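Local structure of tyrocidine synthase 3 (Brevibacillus parabrevis, 4MRT) at residues A13-L18 with P71-L76. The protein is a peptidyl carrier protein domain of a nonribosomal peptide synthetase, which probably carries amino acids and the growing tyrocidine chain on a phosphopantetheine arm. The protein carries 1 engineered substitution. Residues are numbered along the deposited sequence; the frame is centred on the assembly and turned at random.
Sequences AVESKL and PTIKAL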
loop_
_atom_site.group_PDB
_atom_site.type_symbol
_atom_site.label_atom_id
_atom_site.label_comp_id
_atom_site.label_asym_id
_atom_site.label_seq_id
_atom_site.Cartn_x
_atom_site.Cartn_y
_atom_site.Cartn_z
ATOM N N ALA A 13 16.282 1.807 26.542
ATOM C CA ALA A 13 16.107 0.391 26.207
ATOM C C ALA A 13 14.934 0.132 25.251
ATOM O O ALA A 13 14.990 -0.783 24.428
ATOM C CB ALA A 13 15.939 -0.434 27.475
ATOM N N VAL A 14 13.870 0.924 25.374
ATOM C CA VAL A 14 12.679 0.716 24.556
ATOM C C VAL A 14 12.924 1.201 23.133
ATOM O O VAL A 14 12.519 0.545 22.184
ATOM C CB VAL A 14 11.435 1.380 25.175
ATOM C CG1 VAL A 14 10.211 1.127 24.310
ATOM C CG2 VAL A 14 11.198 0.836 26.578
ATOM N N GLU A 15 13.614 2.327 22.982
ATOM C CA GLU A 15 14.000 2.801 21.667
ATOM C C GLU A 15 14.932 1.800 20.985
ATOM O O GLU A 15 14.738 1.484 19.807
ATOM C CB GLU A 15 14.646 4.175 21.754
ATOM C CG GLU A 15 13.654 5.251 22.175
ATOM C CD GLU A 15 14.294 6.579 22.466
ATOM O OE1 GLU A 15 15.536 6.626 22.630
ATOM O OE2 GLU A 15 13.543 7.576 22.537
ATOM N N SER A 16 15.917 1.272 21.724
ATOM C CA SER A 16 16.902 0.388 21.109
ATOM C C SER A 16 16.247 -0.910 20.659
ATOM O O SER A 16 16.537 -1.383 19.572
ATOM C CB SER A 16 18.113 0.126 22.027
ATOM O OG SER A 16 17.742 0.225 23.387
ATOM N N LYS A 17 15.341 -1.441 21.472
ATOM C CA LYS A 17 14.632 -2.663 21.160
ATOM C C LYS A 17 13.723 -2.491 19.933
ATOM O O LYS A 17 13.743 -3.305 19.013
ATOM C CB LYS A 17 13.812 -3.105 22.379
ATOM C CG LYS A 17 13.074 -4.415 22.220
ATOM C CD LYS A 17 14.018 -5.492 21.703
ATOM C CE LYS A 17 13.708 -6.870 22.268
ATOM N NZ LYS A 17 14.969 -7.591 22.615
ATOM N N LEU A 18 12.954 -1.408 19.920
ATOM C CA LEU A 18 12.140 -1.060 18.772
ATOM C C LEU A 18 12.980 -0.881 17.516
ATOM O O LEU A 18 12.545 -1.238 16.415
ATOM C CB LEU A 18 11.352 0.221 19.058
ATOM C CG LEU A 18 10.204 0.045 20.043
ATOM C CD1 LEU A 18 9.496 1.370 20.293
ATOM C CD2 LEU A 18 9.230 -1.018 19.553
ATOM N N PRO A 71 5.284 7.816 12.748
ATOM C CA PRO A 71 6.081 6.669 12.284
ATOM C C PRO A 71 7.565 6.785 12.597
ATOM O O PRO A 71 8.406 6.653 11.688
ATOM C CB PRO A 71 5.886 6.711 10.775
ATOM C CG PRO A 71 5.816 8.159 10.490
ATOM C CD PRO A 71 5.094 8.788 11.661
ATOM N N THR A 72 7.870 7.064 13.859
ATOM C CA THR A 72 9.248 7.142 14.348
ATOM C C THR A 72 9.336 6.308 15.614
ATOM O O THR A 72 8.348 6.120 16.347
ATOM C CB THR A 72 9.713 8.596 14.656
ATOM O OG1 THR A 72 8.854 9.178 15.642
ATOM C CG2 THR A 72 9.729 9.482 13.414
ATOM N N ILE A 73 10.527 5.754 15.844
ATOM C CA ILE A 73 10.820 4.995 17.043
ATOM C C ILE A 73 10.613 5.807 18.325
ATOM O O ILE A 73 10.120 5.281 19.323
ATOM C CB ILE A 73 12.275 4.449 16.986
ATOM C CG1 ILE A 73 12.321 3.230 16.048
ATOM C CG2 ILE A 73 12.753 4.052 18.383
ATOM C CD1 ILE A 73 13.705 2.902 15.532
ATOM N N LYS A 74 10.996 7.070 18.314
ATOM C CA LYS A 74 10.839 7.912 19.494
ATOM C C LYS A 74 9.371 7.971 19.898
ATOM O O LYS A 74 9.015 7.666 21.060
ATOM C CB LYS A 74 11.363 9.315 19.221
ATOM C CG LYS A 74 11.443 10.172 20.473
ATOM C CD LYS A 74 11.852 11.593 20.174
ATOM C CE LYS A 74 11.717 12.398 21.449
ATOM N NZ LYS A 74 12.189 13.770 21.240
ATOM N N ALA A 75 8.514 8.314 18.928
ATOM C CA ALA A 75 7.079 8.385 19.196
ATOM C C ALA A 75 6.541 7.044 19.651
ATOM O O ALA A 75 5.805 6.972 20.644
ATOM C CB ALA A 75 6.323 8.882 17.983
ATOM N N LEU A 76 6.920 5.980 18.939
ATOM C CA LEU A 76 6.428 4.648 19.254
ATOM C C LEU A 76 6.864 4.137 20.611
ATOM O O LEU A 76 6.092 3.470 21.288
ATOM C CB LEU A 76 6.841 3.632 18.197
ATOM C CG LEU A 76 5.661 3.009 17.461
ATOM C CD1 LEU A 76 5.047 4.046 16.529
ATOM C CD2 LEU A 76 6.115 1.769 16.699
HETATM O O HOH W 1 10.873 8.118 22.962
#
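A single water ties Glu15 to the backbone of Lys74: it donates both its hydrogens, one to Glu15 OE2 at 2.8 Å and one to Lys74 O at 2.7 Å, and so bridges two acceptors that could not bond to each other directly. The other carboxylate oxygen, OE1, is hydrogen-bonded to the hydroxyl of Thr11, so both ends of the group are fixed. The Glu15 chain is extended beyond CG, with CD anti to CA (chi2 172°), and lies alongside that of Lys74, pointing the same way. The two charges stay apart, however, with Glu15 OE2 and Lys74 NZ separated by 6.5 Å; any attraction between them is probably modest.

Beneath this polar edge the contact is apolar. Ile73 CG2, anti to its own backbone N, presses against the helix backbone at Glu15, 3.5 Å from Glu15 O. The same methyl, Ile73 CG2, also touches Glu15 CB at 3.9 Å and Leu18 CB at 4.1 Å. One turn further along the second helix, Leu18 CD1 lies 3.8 Å from the backbone carbon Leu76 C and also touches Leu76 CB, the two side chains crossing at about a right angle. Val54 of helix 44-58 and Ala77 also pack on Leu18, while Ala19 and Trp22 meet Ile73.

Thr72 OG1, at the N-cap of helix 73-81, accepts a weak bond from Ala75 N. Ile73, the next residue, docks on helix 13-26, joining the first and last helices in the buried core of the small helical bundle characteristic of phosphopantetheine-binding carrier domains.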